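Local coordinates for outer membrane porin protein 32 (Delftia acidovorans, PDB 2FGQ) that forms anion-selective channels across the bacterial outer membrane as a homotrimeric beta-barrel porin, with a malate molecule bound in the pore, at residues T36-L41 against W56-I61; N72-S77 against L90-V95; L292-N297 against S320-Q325; L257-Y262 against H272-G277. All coordinates share one frame; numbering follows the deposited sequence.

In the fold
All four contacts reach one sixteen-stranded antiparallel barrel and fall into two pairs. Interactions 1 and 2, with centres about 10 Å apart, follow each other through neighbouring strands 51-60 and 76-83, and are joined by the salt bridge from Glu58 OE2 to Arg75 NE at 2.7 Å. Interactions 3 and 4, with centres about 9 Å apart, share the seam between strands 269-281 and 286-297. The pairs are separated by about 28 to 31 Å, centre to centre. Malate belongs to the first pair: Thr36 of interaction 1 and Arg75 of interaction 2 both hydrogen-bond it. In interaction 4 the side chain of Gln258 is about 12 Å from the bound malate, nearest atoms.

Interaction 1 of 4, residues T36-L41 against W56-I61; sequences TSRLGL and WLEGEI. With SO4 (sulfate ion), chain G.
Arg38 lays its aliphatic stem against the carboxylate of Glu58, Arg38 CD standing 3.3 Å from Glu58 OE2. The two side chains run at a slant to each other, with guanidinium and carboxylate planes 26° apart. Because OE2 lies well out of the guanidinium plane, the long 3.8 Å salt bridge from Arg38 NE to Glu58 OE2 is purely electrostatic; the stronger partner of that oxygen is Arg75. The N-H groups point elsewhere. A bend at chi3 (67°) turns NE back, and NE and NH2 grip Thr36 O side-on, within the guanidinium plane, Arg38 NE at 2.8 Å. At the edge of the guanidinium, near its plane, a sulfate, probably from the crystallisation liquor, accepts from NH1 (Arg38 NH1 to O3, 2.7 Å) and NH2. Water 1 links NH1 to Glu58 OE1, which Trp56 NE1 also meets at 2.9 Å, so OE1 takes two donors while OE2 is left to the arginines. An alanine in place of Arg38 would probably leave Thr36 O without both these side-chain donors and Glu58 without one of its cationic neighbours.

Beneath this polar layer the strands pair antiparallel, with paired bonds at Leu39-Gly59 and Leu41-Leu57. Across from Glu58 sits Gly40, where a CB would fall 2.8 Å from Leu57 O, a clash. On the other side of the sheet Leu39 CB meets Ile61 CD1 at 3.9 Å.

The hairpin of strands 26-48 and 51-60 is flanked by strand 4-17, bonded to Arg38 and Gly40, and by strand 76-83, bonded to Trp56 and Glu58. Leu39 and Leu41 pack on Leu41 and Leu39 of neighbouring subunits.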
# COMPACT_ATOMS: atom_id res chain seq x y z
N THR A 36 -0.52 -0.33 -19.13
CA THR A 36 -0.01 -0.40 -17.77
C THR A 36 -1.04 -0.96 -16.81
O THR A 36 -2.17 -0.51 -16.75
CB THR A 36 0.49 0.97 -17.31
OG1 THR A 36 1.46 1.47 -18.25
CG2 THR A 36 1.16 0.87 -15.93
N SER A 37 -0.63 -1.98 -16.08
CA SER A 37 -1.48 -2.58 -15.06
C SER A 37 -1.75 -1.58 -13.96
O SER A 37 -0.87 -0.83 -13.58
CB SER A 37 -0.83 -3.81 -14.42
OG SER A 37 -0.46 -4.78 -15.34
N ARG A 38 -2.99 -1.58 -13.49
CA ARG A 38 -3.41 -0.56 -12.54
C ARG A 38 -4.61 -0.98 -11.74
O ARG A 38 -5.34 -1.89 -12.11
CB ARG A 38 -3.74 0.75 -13.31
CG ARG A 38 -5.03 0.69 -14.10
CD ARG A 38 -5.14 1.73 -15.22
NE ARG A 38 -4.18 1.45 -16.26
CZ ARG A 38 -4.05 2.14 -17.38
NH1 ARG A 38 -4.77 3.24 -17.58
NH2 ARG A 38 -3.18 1.75 -18.30
N LEU A 39 -4.82 -0.24 -10.65
CA LEU A 39 -5.99 -0.40 -9.78
C LEU A 39 -6.37 1.01 -9.33
O LEU A 39 -5.52 1.74 -8.91
CB LEU A 39 -5.69 -1.31 -8.60
CG LEU A 39 -6.82 -1.46 -7.58
CD1 LEU A 39 -8.00 -2.17 -8.16
CD2 LEU A 39 -6.31 -2.24 -6.39
N GLY A 40 -7.64 1.37 -9.48
CA GLY A 40 -8.07 2.71 -9.14
C GLY A 40 -9.51 2.81 -8.74
O GLY A 40 -10.34 1.91 -8.94
N LEU A 41 -9.81 3.98 -8.17
CA LEU A 41 -11.14 4.37 -7.81
C LEU A 41 -11.34 5.77 -8.33
O LEU A 41 -10.47 6.60 -8.16
CB LEU A 41 -11.27 4.40 -6.29
CG LEU A 41 -11.13 3.08 -5.54
CD1 LEU A 41 -9.90 2.27 -5.82
CD2 LEU A 41 -11.21 3.34 -4.05
N TRP A 56 -9.92 10.92 -8.28
CA TRP A 56 -9.36 9.79 -9.00
C TRP A 56 -8.11 9.34 -8.29
O TRP A 56 -7.17 10.14 -8.09
CB TRP A 56 -9.05 10.29 -10.41
CG TRP A 56 -8.67 9.24 -11.40
CD1 TRP A 56 -7.69 8.29 -11.28
CD2 TRP A 56 -9.25 9.07 -12.68
NE1 TRP A 56 -7.62 7.56 -12.44
CE2 TRP A 56 -8.57 8.00 -13.31
CE3 TRP A 56 -10.28 9.70 -13.38
CZ2 TRP A 56 -8.90 7.52 -14.59
CZ3 TRP A 56 -10.60 9.24 -14.66
CH2 TRP A 56 -9.90 8.18 -15.26
N LEU A 57 -8.09 8.09 -7.85
CA LEU A 57 -6.95 7.51 -7.14
C LEU A 57 -6.55 6.27 -7.94
O LEU A 57 -7.36 5.38 -8.14
CB LEU A 57 -7.34 7.06 -5.73
CG LEU A 57 -7.76 8.19 -4.80
CD1 LEU A 57 -8.35 7.60 -3.54
CD2 LEU A 57 -6.62 9.09 -4.49
N GLU A 58 -5.30 6.22 -8.43
CA GLU A 58 -4.87 5.10 -9.24
C GLU A 58 -3.41 4.79 -9.00
O GLU A 58 -2.55 5.66 -8.95
CB GLU A 58 -5.08 5.45 -10.69
CG GLU A 58 -4.72 4.40 -11.70
CD GLU A 58 -4.89 4.86 -13.14
OE1 GLU A 58 -5.92 5.49 -13.46
OE2 GLU A 58 -4.02 4.53 -13.99
N GLY A 59 -3.13 3.49 -8.89
CA GLY A 59 -1.78 2.99 -8.72
C GLY A 59 -1.46 1.84 -9.64
O GLY A 59 -2.35 1.13 -10.09
N GLU A 60 -0.17 1.69 -9.88
CA GLU A 60 0.29 0.60 -10.75
C GLU A 60 0.23 -0.73 -10.00
O GLU A 60 0.42 -0.82 -8.77
CB GLU A 60 1.73 0.84 -11.19
CG GLU A 60 2.23 -0.11 -12.25
CD GLU A 60 3.50 0.30 -12.98
OE1 GLU A 60 3.99 1.44 -12.79
OE2 GLU A 60 3.97 -0.54 -13.81
N ILE A 61 -0.08 -1.77 -10.77
CA ILE A 61 -0.05 -3.15 -10.33
C ILE A 61 1.12 -3.87 -10.95
O ILE A 61 1.39 -3.73 -12.12
CB ILE A 61 -1.40 -3.84 -10.68
CG1 ILE A 61 -2.53 -3.22 -9.86
CG2 ILE A 61 -1.33 -5.36 -10.56
CD1 ILE A 61 -2.49 -3.54 -8.40
S SO4 G . -3.79 3.83 -20.94
O1 SO4 G . -3.96 2.40 -21.30
O2 SO4 G . -3.67 4.66 -22.20
O3 SO4 G . -4.92 4.28 -20.05
O4 SO4 G . -2.57 3.99 -20.12
O HOH W 1 -6.76 4.74 -16.04

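Interaction 2 of 4, residues N72-S77 against L90-V95; sequences NFKRRS and LGRDLV. With MLT (D-malate), chain H.
Lys74 meets Arg92 through its carbonyl: Arg92 NE donates to Lys74 O over 2.8 Å, in the carbonyl plane and on a lone pair. The Lys74 backbone is itself held in an Asx turn, its N bonded to Asn72 OD1. Arg92 reaches this far with CG anti to its backbone N (chi1 -175°) and a chain extended as far as NE, and its NH1 goes on to a salt bridge with Asp128. An alanine at Arg92 would probably leave Lys74 O without this donor and Asp128 without this charge partner.

Arg75 starts away from 90-95, and its guanidinium meets the malate. There Arg75 NH1 and NH2 take the two oxygens of one malate carboxylate, NH1 to O1 at 3.1 Å, while NE is bound to Glu58.

Arg76 runs alongside Asp93, with Arg76 CD 3.4 Å from Asp93 OD1. OD2 stands over a face of the guanidinium, so the long 3.8 Å salt bridge from Arg76 NE to Asp93 OD2 involves charge alone; Arg76 NE also bonds Thr78, and Asp93 OD2 also pairs with Arg89.

Ser77 N closes the contact on Arg92 O at 2.9 Å. Water 2 then bridges Ser77 O and Leu90 O.

Arg75 and Arg76 together facing Glu58 make a classic beta bulge. With Leu94 also at the malate, the arrangement is characteristic of the porin constriction, where 90-95, following strand 86-90, begins the third loop that folds into the barrel.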
# COMPACT_ATOMS: atom_id res chain seq x y z
N ASN A 72 0.62 2.00 -4.04
CA ASN A 72 0.46 3.43 -3.84
C ASN A 72 -0.51 3.97 -4.90
O ASN A 72 -1.10 3.20 -5.66
CB ASN A 72 1.83 4.09 -3.93
CG ASN A 72 2.51 3.79 -5.24
OD1 ASN A 72 1.93 4.00 -6.29
ND2 ASN A 72 3.74 3.25 -5.17
N PHE A 73 -0.70 5.28 -4.90
CA PHE A 73 -1.56 5.96 -5.86
C PHE A 73 -0.72 6.90 -6.75
O PHE A 73 -1.14 8.00 -7.08
CB PHE A 73 -2.72 6.67 -5.17
CG PHE A 73 -3.66 5.72 -4.48
CD1 PHE A 73 -4.38 4.79 -5.22
CD2 PHE A 73 -3.80 5.73 -3.11
CE1 PHE A 73 -5.22 3.90 -4.59
CE2 PHE A 73 -4.65 4.81 -2.47
CZ PHE A 73 -5.36 3.93 -3.23
N LYS A 74 0.48 6.46 -7.12
CA LYS A 74 1.39 7.33 -7.86
C LYS A 74 0.98 7.60 -9.30
O LYS A 74 1.51 8.53 -9.89
CB LYS A 74 2.85 6.89 -7.78
CG LYS A 74 3.51 7.15 -6.43
CD LYS A 74 4.92 6.58 -6.41
CE LYS A 74 5.91 7.33 -7.22
NZ LYS A 74 7.26 6.68 -7.01
N ARG A 75 0.06 6.83 -9.87
CA ARG A 75 -0.34 7.10 -11.26
C ARG A 75 -1.20 8.36 -11.30
O ARG A 75 -1.08 9.17 -12.21
CB ARG A 75 -1.03 5.90 -11.93
CG ARG A 75 -0.04 4.78 -12.21
CD ARG A 75 -0.63 3.56 -12.83
NE ARG A 75 -1.43 3.89 -14.01
CZ ARG A 75 -0.93 4.17 -15.20
NH1 ARG A 75 0.37 4.09 -15.42
NH2 ARG A 75 -1.75 4.50 -16.20
N ARG A 76 -2.12 8.53 -10.34
CA ARG A 76 -2.96 9.74 -10.30
C ARG A 76 -3.63 9.78 -8.93
O ARG A 76 -4.13 8.74 -8.43
CB ARG A 76 -4.06 9.64 -11.35
CG ARG A 76 -4.98 10.87 -11.42
CD ARG A 76 -5.78 10.91 -12.67
NE ARG A 76 -6.85 11.91 -12.58
CZ ARG A 76 -7.75 12.12 -13.52
NH1 ARG A 76 -7.67 11.46 -14.67
NH2 ARG A 76 -8.71 13.00 -13.32
N SER A 77 -3.65 10.95 -8.31
CA SER A 77 -4.34 11.10 -7.03
C SER A 77 -4.91 12.49 -6.97
O SER A 77 -4.39 13.35 -6.25
CB SER A 77 -3.41 10.83 -5.84
OG SER A 77 -2.26 11.66 -5.83
N LEU A 90 -6.24 19.07 -8.97
CA LEU A 90 -5.17 19.19 -7.99
C LEU A 90 -4.68 17.82 -7.57
O LEU A 90 -5.49 17.01 -7.13
CB LEU A 90 -5.66 19.86 -6.70
CG LEU A 90 -5.86 21.37 -6.53
CD1 LEU A 90 -6.09 22.15 -7.71
CD2 LEU A 90 -6.77 21.75 -5.34
N GLY A 91 -3.36 17.64 -7.60
CA GLY A 91 -2.75 16.40 -7.15
C GLY A 91 -1.82 15.77 -8.17
O GLY A 91 -1.74 16.17 -9.36
N ARG A 92 -1.11 14.76 -7.73
CA ARG A 92 -0.21 14.05 -8.61
C ARG A 92 -0.95 13.45 -9.82
O ARG A 92 -2.02 12.86 -9.68
CB ARG A 92 0.48 12.92 -7.86
CG ARG A 92 1.53 12.25 -8.80
CD ARG A 92 2.42 11.35 -8.13
NE ARG A 92 3.21 10.56 -9.04
CZ ARG A 92 4.40 10.90 -9.49
NH1 ARG A 92 4.95 12.09 -9.24
NH2 ARG A 92 5.06 10.04 -10.24
N ASP A 93 -0.36 13.63 -10.99
CA ASP A 93 -0.96 13.15 -12.22
C ASP A 93 0.07 13.22 -13.31
O ASP A 93 1.16 13.81 -13.14
CB ASP A 93 -2.13 14.09 -12.55
CG ASP A 93 -3.15 13.53 -13.51
OD1 ASP A 93 -3.04 12.37 -14.06
OD2 ASP A 93 -4.15 14.25 -13.78
N LEU A 94 -0.28 12.65 -14.44
CA LEU A 94 0.40 13.02 -15.68
C LEU A 94 0.40 14.53 -15.88
O LEU A 94 -0.61 15.19 -15.64
CB LEU A 94 -0.28 12.38 -16.90
CG LEU A 94 -0.21 10.86 -16.97
CD1 LEU A 94 -1.20 10.41 -18.03
CD2 LEU A 94 1.17 10.44 -17.29
N VAL A 95 1.54 15.09 -16.26
CA VAL A 95 1.56 16.51 -16.62
C VAL A 95 0.89 16.68 -18.00
O VAL A 95 0.80 15.73 -18.74
CB VAL A 95 3.00 17.09 -16.62
CG1 VAL A 95 3.58 17.02 -15.20
CG2 VAL A 95 3.91 16.41 -17.62
C1 MLT H . 0.96 5.56 -18.16
O1 MLT H . 0.93 4.25 -18.43
O2 MLT H . -0.13 6.28 -18.10
C2 MLT H . 2.21 6.33 -17.96
O3 MLT H . 3.16 5.57 -17.26
C3 MLT H . 2.69 6.82 -19.32
C4 MLT H . 1.47 7.41 -20.01
O4 MLT H . 0.27 6.91 -19.90
O5 MLT H . 1.57 8.46 -20.73
O HOH W 2 -5.30 15.60 -4.79

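Interaction 3 of 4, residues L292-N297 against S320-Q325; sequences LAFLKN and SQTGVQ
Ser320, the residue most buried by this contact, fits between Phe294 and Lys296. Its CB lies 3.7 Å from Phe294 CZ. OG, set anti to the carbonyl carbon by chi1 of -66°, faces the Lys296 stem, with Ser320 OG 3.6 Å from Lys296 CG. Water 3 ties Ser320 OG, at 2.7 Å, to the carbonyl oxygen of Asn297. The Phe294 ring presents its edge to Thr322, its CD1 being 3.5 Å from Thr322 OG1, which lies near the ring plane.

Gln321 comes next in buried area. It points to the other face of the sheet with Leu295, and the two side chains pass each other at a slant. Their backbones form a hydrogen-bonded antiparallel pair, Gln321 N to Leu295 O at 2.8 Å. Loop residues Leu305 and Val315 touch the Gln321 side chain.

Leu292, third in area, lies on the same side of the sheet as Phe294. CG is anti to the backbone N (chi1 174°), and CD1 packs against Val324, with Leu292 CD1 3.9 Å from Val324 CG2. The same methyl also rests near Gly323 O. Ala293 and Gly323 pair through two backbone bonds here.

Four main-chain bonds thus pair the strands whatever the side chains. The mixed surface of Leu292, Phe294, Val324, Thr322, Ser320 and Lys296 adds mostly van der Waals contact, and its apolar members are consistent with an outer barrel wall facing lipid, with Thr322, Ser320 and Lys296 as its polar members.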
# COMPACT_ATOMS: atom_id res chain seq x y z
N LEU A 292 7.29 -7.53 -30.59
CA LEU A 292 8.62 -7.92 -31.03
C LEU A 292 9.37 -6.65 -31.33
O LEU A 292 8.92 -5.86 -32.16
CB LEU A 292 8.52 -8.76 -32.33
CG LEU A 292 9.81 -9.15 -33.04
CD1 LEU A 292 10.73 -9.98 -32.17
CD2 LEU A 292 9.47 -9.89 -34.34
N ALA A 293 10.52 -6.46 -30.72
CA ALA A 293 11.27 -5.23 -30.93
C ALA A 293 12.75 -5.47 -31.17
O ALA A 293 13.35 -6.43 -30.70
CB ALA A 293 11.11 -4.34 -29.75
N PHE A 294 13.33 -4.54 -31.92
CA PHE A 294 14.74 -4.56 -32.26
C PHE A 294 15.27 -3.16 -32.04
O PHE A 294 14.74 -2.22 -32.61
CB PHE A 294 14.94 -4.97 -33.74
CG PHE A 294 16.37 -5.08 -34.15
CD1 PHE A 294 17.17 -6.09 -33.64
CD2 PHE A 294 16.91 -4.17 -35.08
CE1 PHE A 294 18.52 -6.19 -34.04
CE2 PHE A 294 18.25 -4.25 -35.46
CZ PHE A 294 19.05 -5.28 -34.96
N LEU A 295 16.29 -3.04 -31.22
CA LEU A 295 16.89 -1.79 -30.85
C LEU A 295 18.37 -1.85 -31.22
O LEU A 295 19.13 -2.65 -30.71
CB LEU A 295 16.73 -1.54 -29.35
CG LEU A 295 17.21 -0.27 -28.67
CD1 LEU A 295 16.60 0.97 -29.28
CD2 LEU A 295 16.92 -0.30 -27.14
N LYS A 296 18.78 -0.95 -32.12
CA LYS A 296 20.16 -0.89 -32.59
C LYS A 296 20.84 0.35 -32.07
O LYS A 296 20.51 1.45 -32.48
CB LYS A 296 20.13 -0.84 -34.11
CG LYS A 296 21.48 -0.78 -34.78
CD LYS A 296 21.27 -0.81 -36.32
CE LYS A 296 21.52 -2.19 -36.93
NZ LYS A 296 20.39 -2.66 -37.82
N ASN A 297 21.77 0.17 -31.15
CA ASN A 297 22.59 1.24 -30.65
C ASN A 297 23.79 1.40 -31.57
O ASN A 297 24.39 0.41 -31.95
CB ASN A 297 23.10 0.92 -29.26
CG ASN A 297 22.00 0.90 -28.23
OD1 ASN A 297 21.57 -0.20 -27.74
ND2 ASN A 297 21.52 2.05 -27.90
N SER A 320 23.12 -4.27 -30.50
CA SER A 320 21.74 -4.37 -30.88
C SER A 320 21.10 -5.35 -29.91
O SER A 320 21.73 -6.33 -29.50
CB SER A 320 21.61 -4.92 -32.30
OG SER A 320 22.15 -4.00 -33.25
N GLN A 321 19.85 -5.12 -29.58
CA GLN A 321 19.10 -5.98 -28.67
C GLN A 321 17.74 -6.32 -29.29
O GLN A 321 17.08 -5.48 -29.89
CB GLN A 321 18.90 -5.24 -27.37
CG GLN A 321 18.39 -6.08 -26.21
CD GLN A 321 17.86 -5.20 -25.05
OE1 GLN A 321 18.03 -5.53 -23.85
NE2 GLN A 321 17.23 -4.11 -25.41
N THR A 322 17.33 -7.57 -29.15
CA THR A 322 16.04 -8.02 -29.57
C THR A 322 15.23 -8.40 -28.35
O THR A 322 15.75 -9.02 -27.42
CB THR A 322 16.21 -9.25 -30.49
OG1 THR A 322 17.04 -8.88 -31.60
CG2 THR A 322 14.90 -9.67 -31.11
N GLY A 323 13.96 -8.08 -28.38
CA GLY A 323 13.05 -8.43 -27.29
C GLY A 323 11.71 -8.89 -27.78
O GLY A 323 11.26 -8.54 -28.88
N VAL A 324 11.07 -9.70 -26.95
CA VAL A 324 9.76 -10.25 -27.23
C VAL A 324 8.95 -10.20 -25.93
O VAL A 324 9.48 -10.48 -24.84
CB VAL A 324 9.86 -11.76 -27.66
CG1 VAL A 324 8.49 -12.29 -28.05
CG2 VAL A 324 10.83 -11.91 -28.76
N GLN A 325 7.65 -9.92 -26.05
CA GLN A 325 6.70 -10.00 -24.92
C GLN A 325 5.44 -10.64 -25.47
O GLN A 325 4.96 -10.24 -26.55
CB GLN A 325 6.27 -8.61 -24.41
CG GLN A 325 7.24 -7.87 -23.65
CD GLN A 325 6.73 -6.50 -23.23
OE1 GLN A 325 6.18 -5.78 -24.06
NE2 GLN A 325 6.95 -6.13 -21.97
O HOH W 3 24.36 -2.38 -33.19

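Interaction 4 of 4, residues L257-Y262 against H272-G277; sequences LQYALY and HQITLG
Tyr259, with CG anti to the backbone N (chi1 172°), and His272, with CG anti to the carbonyl carbon (chi1 -56°), run alongside each other. This brings Tyr259 OH to 2.6 Å from His272 ND1, a short hydrogen bond at the edge of both rings in which either atom could be the donor. Leu261 meets the flat side of the imidazole: its CD2 sits over the face, 3.6 Å from the His272 ring centroid and 20° off the normal, a CH-pi contact. The imidazole is thus met at its edge and on one face, which would limit its rotation. At the edge of the phenol Ile274 CG1 is 4.0 Å from Tyr259 CD1. Further along, Ile274 CG2 touches Leu257 CD2 at 3.9 Å, the two side chains lying flank to flank.

The other face carries Gln258, Gln273 and Thr275 beside Ala260. Gln273 NE2 donates to Thr275 OG1 over 3.0 Å, and water 4 joins OG1 to Gln258 O. The edge of the Tyr262 ring faces Gln273 OE1, which is 4.0 Å from Tyr262 CE2, while the tyrosine hydroxyl bonds to Met116 N. Leu106 and Phe107 touch this face, and weak bonds run from Gln273 to Ile112 O and from Thr275 to Gly113 O.

Paired backbone bonds at Gln258-Thr275 and Ala260-Gln273 hold the strands in register. The pattern is that of an antiparallel hairpin in a porin barrel, one face lined with apolar and aromatic groups on the surface, the other packed against the loop folded inside.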
# COMPACT_ATOMS: atom_id res chain seq x y z
N LEU A 257 3.06 -1.10 -36.07
CA LEU A 257 4.45 -1.02 -36.45
C LEU A 257 4.95 0.40 -36.16
O LEU A 257 4.31 1.37 -36.56
CB LEU A 257 4.56 -1.30 -37.95
CG LEU A 257 5.73 -1.90 -38.69
CD1 LEU A 257 6.03 -1.28 -40.08
CD2 LEU A 257 6.94 -2.30 -37.96
N GLN A 258 6.07 0.50 -35.46
CA GLN A 258 6.60 1.81 -35.10
C GLN A 258 8.10 1.82 -35.22
O GLN A 258 8.78 0.87 -34.84
CB GLN A 258 6.20 2.15 -33.68
CG GLN A 258 6.33 3.61 -33.31
CD GLN A 258 5.54 3.94 -32.04
OE1 GLN A 258 6.11 4.00 -30.93
NE2 GLN A 258 4.25 4.14 -32.18
N TYR A 259 8.60 2.91 -35.79
CA TYR A 259 10.03 3.17 -35.91
C TYR A 259 10.38 4.39 -35.09
O TYR A 259 9.65 5.38 -35.11
CB TYR A 259 10.39 3.44 -37.41
CG TYR A 259 11.82 3.92 -37.58
CD1 TYR A 259 12.87 3.03 -37.62
CD2 TYR A 259 12.11 5.29 -37.62
CE1 TYR A 259 14.19 3.48 -37.72
CE2 TYR A 259 13.42 5.75 -37.74
CZ TYR A 259 14.45 4.83 -37.78
OH TYR A 259 15.76 5.27 -37.89
N ALA A 260 11.51 4.36 -34.38
CA ALA A 260 11.97 5.51 -33.62
C ALA A 260 13.48 5.67 -33.76
O ALA A 260 14.22 4.72 -34.02
CB ALA A 260 11.59 5.39 -32.15
N LEU A 261 13.91 6.91 -33.62
CA LEU A 261 15.31 7.27 -33.63
C LEU A 261 15.58 8.22 -32.45
O LEU A 261 14.83 9.18 -32.25
CB LEU A 261 15.60 7.99 -34.96
CG LEU A 261 17.03 8.48 -35.21
CD1 LEU A 261 17.38 9.70 -34.53
CD2 LEU A 261 18.08 7.48 -34.98
N TYR A 262 16.68 7.97 -31.74
CA TYR A 262 17.12 8.78 -30.61
C TYR A 262 18.54 9.25 -30.89
O TYR A 262 19.48 8.46 -30.93
CB TYR A 262 17.05 7.95 -29.32
CG TYR A 262 15.70 7.30 -29.16
CD1 TYR A 262 14.60 8.06 -28.84
CD2 TYR A 262 15.52 5.95 -29.44
CE1 TYR A 262 13.35 7.50 -28.73
CE2 TYR A 262 14.26 5.36 -29.32
CZ TYR A 262 13.18 6.14 -28.95
OH TYR A 262 11.93 5.60 -28.86
N HIS A 272 18.36 3.36 -33.08
CA HIS A 272 17.19 3.18 -33.92
C HIS A 272 16.39 2.00 -33.35
O HIS A 272 16.95 1.01 -32.88
CB HIS A 272 17.60 2.78 -35.37
CG HIS A 272 18.54 3.72 -36.06
ND1 HIS A 272 18.12 4.62 -37.00
CD2 HIS A 272 19.89 3.88 -35.96
CE1 HIS A 272 19.16 5.32 -37.45
NE2 HIS A 272 20.24 4.90 -36.82
N GLN A 273 15.09 2.07 -33.47
CA GLN A 273 14.22 1.02 -32.93
C GLN A 273 13.10 0.72 -33.88
O GLN A 273 12.54 1.60 -34.47
CB GLN A 273 13.60 1.46 -31.60
CG GLN A 273 12.97 0.29 -30.86
CD GLN A 273 12.34 0.66 -29.56
OE1 GLN A 273 12.76 1.64 -28.92
NE2 GLN A 273 11.30 -0.13 -29.15
N ILE A 274 12.77 -0.56 -34.01
CA ILE A 274 11.60 -1.00 -34.74
C ILE A 274 10.83 -1.97 -33.83
O ILE A 274 11.42 -2.87 -33.25
CB ILE A 274 11.97 -1.72 -36.06
CG1 ILE A 274 12.85 -0.87 -36.94
CG2 ILE A 274 10.70 -2.08 -36.83
CD1 ILE A 274 13.54 -1.72 -38.07
N THR A 275 9.52 -1.76 -33.75
CA THR A 275 8.65 -2.62 -32.99
C THR A 275 7.43 -3.01 -33.80
O THR A 275 6.77 -2.14 -34.38
CB THR A 275 8.17 -1.87 -31.76
OG1 THR A 275 9.30 -1.31 -31.09
CG2 THR A 275 7.51 -2.84 -30.75
N LEU A 276 7.15 -4.31 -33.81
CA LEU A 276 5.95 -4.88 -34.36
C LEU A 276 5.08 -5.43 -33.23
O LEU A 276 5.57 -6.13 -32.35
CB LEU A 276 6.30 -6.02 -35.31
CG LEU A 276 5.12 -6.71 -35.95
CD1 LEU A 276 4.43 -5.84 -37.01
CD2 LEU A 276 5.62 -8.04 -36.57
N GLY A 277 3.80 -5.13 -33.26
CA GLY A 277 2.88 -5.63 -32.24
C GLY A 277 1.58 -6.16 -32.82
O GLY A 277 1.13 -5.74 -33.86
O HOH W 4 10.04 1.09 -32.33